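Uncharacterized protein (Legionella pneumophila subsp. pneumophila str. Philadelphia 1, PDB 4R0G) probably acts as a guanine-nucleotide exchange factor for the small GTPases Rab5, Rab21 and Rab22, through a VPS9-like domain. Local coordinates at residues S75-E80 and K160-I165. Sequence-based numbering, arbitrary orientation.
Sequences SRPLRE and KAFDQI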
loop_
_atom_site.group_PDB
_atom_site.type_symbol
_atom_site.label_atom_id
_atom_site.label_comp_id
_atom_site.label_asym_id
_atom_site.label_seq_id
_atom_site.Cartn_x
_atom_site.Cartn_y
_atom_site.Cartn_z
ATOM N N SER A 75 0.825 4.725 -5.595
ATOM C CA SER A 75 -0.231 3.742 -5.778
ATOM C C SER A 75 0.213 2.389 -5.219
ATOM O O SER A 75 -0.592 1.451 -5.151
ATOM C CB SER A 75 -0.597 3.635 -7.239
ATOM O OG SER A 75 -0.406 4.881 -7.887
ATOM N N ARG A 76 1.493 2.331 -4.816
ATOM C CA ARG A 76 2.163 1.183 -4.190
ATOM C C ARG A 76 1.832 -0.193 -4.772
ATOM O O ARG A 76 1.380 -1.085 -4.035
ATOM C CB ARG A 76 1.961 1.151 -2.668
ATOM C CG ARG A 76 2.699 2.211 -1.881
ATOM C CD ARG A 76 4.148 1.890 -1.529
ATOM N NE ARG A 76 4.867 3.149 -1.314
ATOM C CZ ARG A 76 6.189 3.305 -1.306
ATOM N NH1 ARG A 76 7.005 2.254 -1.491
ATOM N NH2 ARG A 76 6.686 4.535 -1.114
ATOM N N PRO A 77 2.124 -0.401 -6.068
ATOM C CA PRO A 77 1.660 -1.634 -6.719
ATOM C C PRO A 77 2.289 -2.879 -6.093
ATOM O O PRO A 77 1.749 -3.970 -6.240
ATOM C CB PRO A 77 2.104 -1.449 -8.175
ATOM C CG PRO A 77 3.363 -0.569 -8.044
ATOM C CD PRO A 77 3.049 0.375 -6.919
ATOM N N LEU A 78 3.401 -2.747 -5.380
ATOM C CA LEU A 78 4.022 -3.962 -4.855
ATOM C C LEU A 78 4.014 -3.956 -3.348
ATOM O O LEU A 78 4.835 -3.289 -2.737
ATOM C CB LEU A 78 5.469 -4.079 -5.369
ATOM C CG LEU A 78 5.691 -4.103 -6.885
ATOM C CD1 LEU A 78 7.045 -3.516 -7.223
ATOM C CD2 LEU A 78 5.569 -5.514 -7.475
ATOM N N ARG A 79 3.136 -4.746 -2.743
ATOM C CA ARG A 79 2.994 -4.755 -1.292
ATOM C C ARG A 79 3.411 -6.117 -0.807
ATOM O O ARG A 79 3.655 -6.993 -1.627
ATOM C CB ARG A 79 1.529 -4.480 -0.896
ATOM C CG ARG A 79 0.844 -3.280 -1.610
ATOM C CD ARG A 79 -0.440 -2.825 -0.873
ATOM N NE ARG A 79 -1.567 -2.402 -1.730
ATOM C CZ ARG A 79 -1.505 -1.447 -2.652
ATOM N NH1 ARG A 79 -0.372 -0.815 -2.841
ATOM N NH2 ARG A 79 -2.566 -1.124 -3.382
ATOM N N GLU A 80 3.459 -6.317 0.512
ATOM C CA GLU A 80 3.703 -7.646 1.097
ATOM C C GLU A 80 4.863 -8.471 0.497
ATOM O O GLU A 80 5.998 -8.004 0.370
ATOM C CB GLU A 80 2.413 -8.480 1.075
ATOM C CG GLU A 80 1.288 -7.932 1.960
ATOM C CD GLU A 80 1.569 -8.093 3.455
ATOM O OE1 GLU A 80 2.523 -7.460 3.975
ATOM O OE2 GLU A 80 0.832 -8.866 4.112
ATOM N N LYS A 160 4.721 2.227 -18.058
ATOM C CA LYS A 160 4.263 1.009 -18.704
ATOM C C LYS A 160 4.339 -0.190 -17.775
ATOM O O LYS A 160 3.439 -1.020 -17.776
ATOM C CB LYS A 160 5.013 0.740 -20.026
ATOM C CG LYS A 160 4.603 1.706 -21.125
ATOM C CD LYS A 160 5.404 1.601 -22.443
ATOM C CE LYS A 160 5.130 2.878 -23.287
ATOM N NZ LYS A 160 5.516 2.869 -24.731
ATOM N N ALA A 161 5.406 -0.288 -16.988
ATOM C CA ALA A 161 5.544 -1.416 -16.074
ATOM C C ALA A 161 4.434 -1.339 -15.068
ATOM O O ALA A 161 3.805 -2.342 -14.728
ATOM C CB ALA A 161 6.854 -1.379 -15.375
ATOM N N PHE A 162 4.186 -0.119 -14.620
ATOM C CA PHE A 162 3.186 0.125 -13.623
ATOM C C PHE A 162 1.821 -0.436 -14.008
ATOM O O PHE A 162 1.231 -1.254 -13.273
ATOM C CB PHE A 162 3.050 1.615 -13.393
ATOM C CG PHE A 162 1.969 1.960 -12.411
ATOM C CD1 PHE A 162 1.994 1.441 -11.119
ATOM C CD2 PHE A 162 0.913 2.789 -12.772
ATOM C CE1 PHE A 162 0.979 1.760 -10.199
ATOM C CE2 PHE A 162 -0.103 3.109 -11.851
ATOM C CZ PHE A 162 -0.065 2.596 -10.576
ATOM N N ASP A 163 1.319 0.007 -15.155
ATOM C CA ASP A 163 -0.029 -0.367 -15.549
ATOM C C ASP A 163 -0.145 -1.873 -15.650
ATOM O O ASP A 163 -1.198 -2.432 -15.309
ATOM C CB ASP A 163 -0.469 0.337 -16.844
ATOM C CG ASP A 163 -0.696 1.855 -16.645
ATOM O OD1 ASP A 163 -1.386 2.273 -15.677
ATOM O OD2 ASP A 163 -0.171 2.640 -17.467
ATOM N N GLN A 164 0.944 -2.525 -16.068
ATOM C CA GLN A 164 0.900 -3.975 -16.270
ATOM C C GLN A 164 1.230 -4.831 -15.036
ATOM O O GLN A 164 0.877 -6.009 -14.977
ATOM C CB GLN A 164 1.702 -4.407 -17.526
ATOM C CG GLN A 164 3.160 -4.024 -17.514
ATOM C CD GLN A 164 3.835 -4.169 -18.878
ATOM O OE1 GLN A 164 4.269 -5.263 -19.277
ATOM N NE2 GLN A 164 3.928 -3.052 -19.600
ATOM N N ILE A 165 1.886 -4.239 -14.046
ATOM C CA ILE A 165 2.019 -4.876 -12.739
ATOM C C ILE A 165 0.731 -4.685 -11.936
ATOM O O ILE A 165 0.188 -5.638 -11.365
ATOM C CB ILE A 165 3.170 -4.259 -11.937
ATOM C CG1 ILE A 165 4.506 -4.695 -12.506
ATOM C CG2 ILE A 165 3.099 -4.649 -10.469
ATOM C CD1 ILE A 165 5.670 -4.030 -11.808
#
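The carbonyl oxygen of Pro77, which packs against both Phe162 and Ile165, takes a hydrogen bond from the hydroxyl of Tyr173 and a weak one from that of Thr169, while the Tyr173 hydroxyl also bonds Arg79 N. No hydrogen bond joins residues 75-80 directly to 160-165; about 230 Å² is buried between them, by apolar packing. Proline suits its place because its pyrrolidine ring is compact, apolar and locked to the backbone, turning CG to Phe162 and CB to both Phe162 and Ile165. Its CG lies at the edge of the Phe162 ring, near the ring plane and 3.9 Å from Phe162 CD1; the two side chains cross at about a right angle. Its CB faces the branch methyl of the isoleucine, with Pro77 CB 4.1 Å from Ile165 CG2. Phe162 CG stands anti to the backbone N (chi1 177°), and the para carbon CZ comes near Ser75, whose CB lies 3.5 Å from Phe162 CZ, obliquely to the ring. Serine is small enough to fit beside the ring, and its OG is satisfied by Asp177 of the second subunit, so the same residue packs on an aromatic ring and belongs to the dimer contact. Ile165 uses its beta branch: CG2, anti to the backbone N, touches both Pro77 and Leu78, the latter at 4.0 Å from Ile165 CG2 to Leu78 CD2. Leu78 and Ile165 also cross at about a right angle, and the forked end of leucine brings one methyl to the isoleucine. The contact thus packs the loop joining helices 58-71 and 80-101 of the VPS9-like region against the long helix 155-183, with Pro77 and Leu78 also lying on helix 58-71 and Ile165 on Tyr17 of helix 17-20.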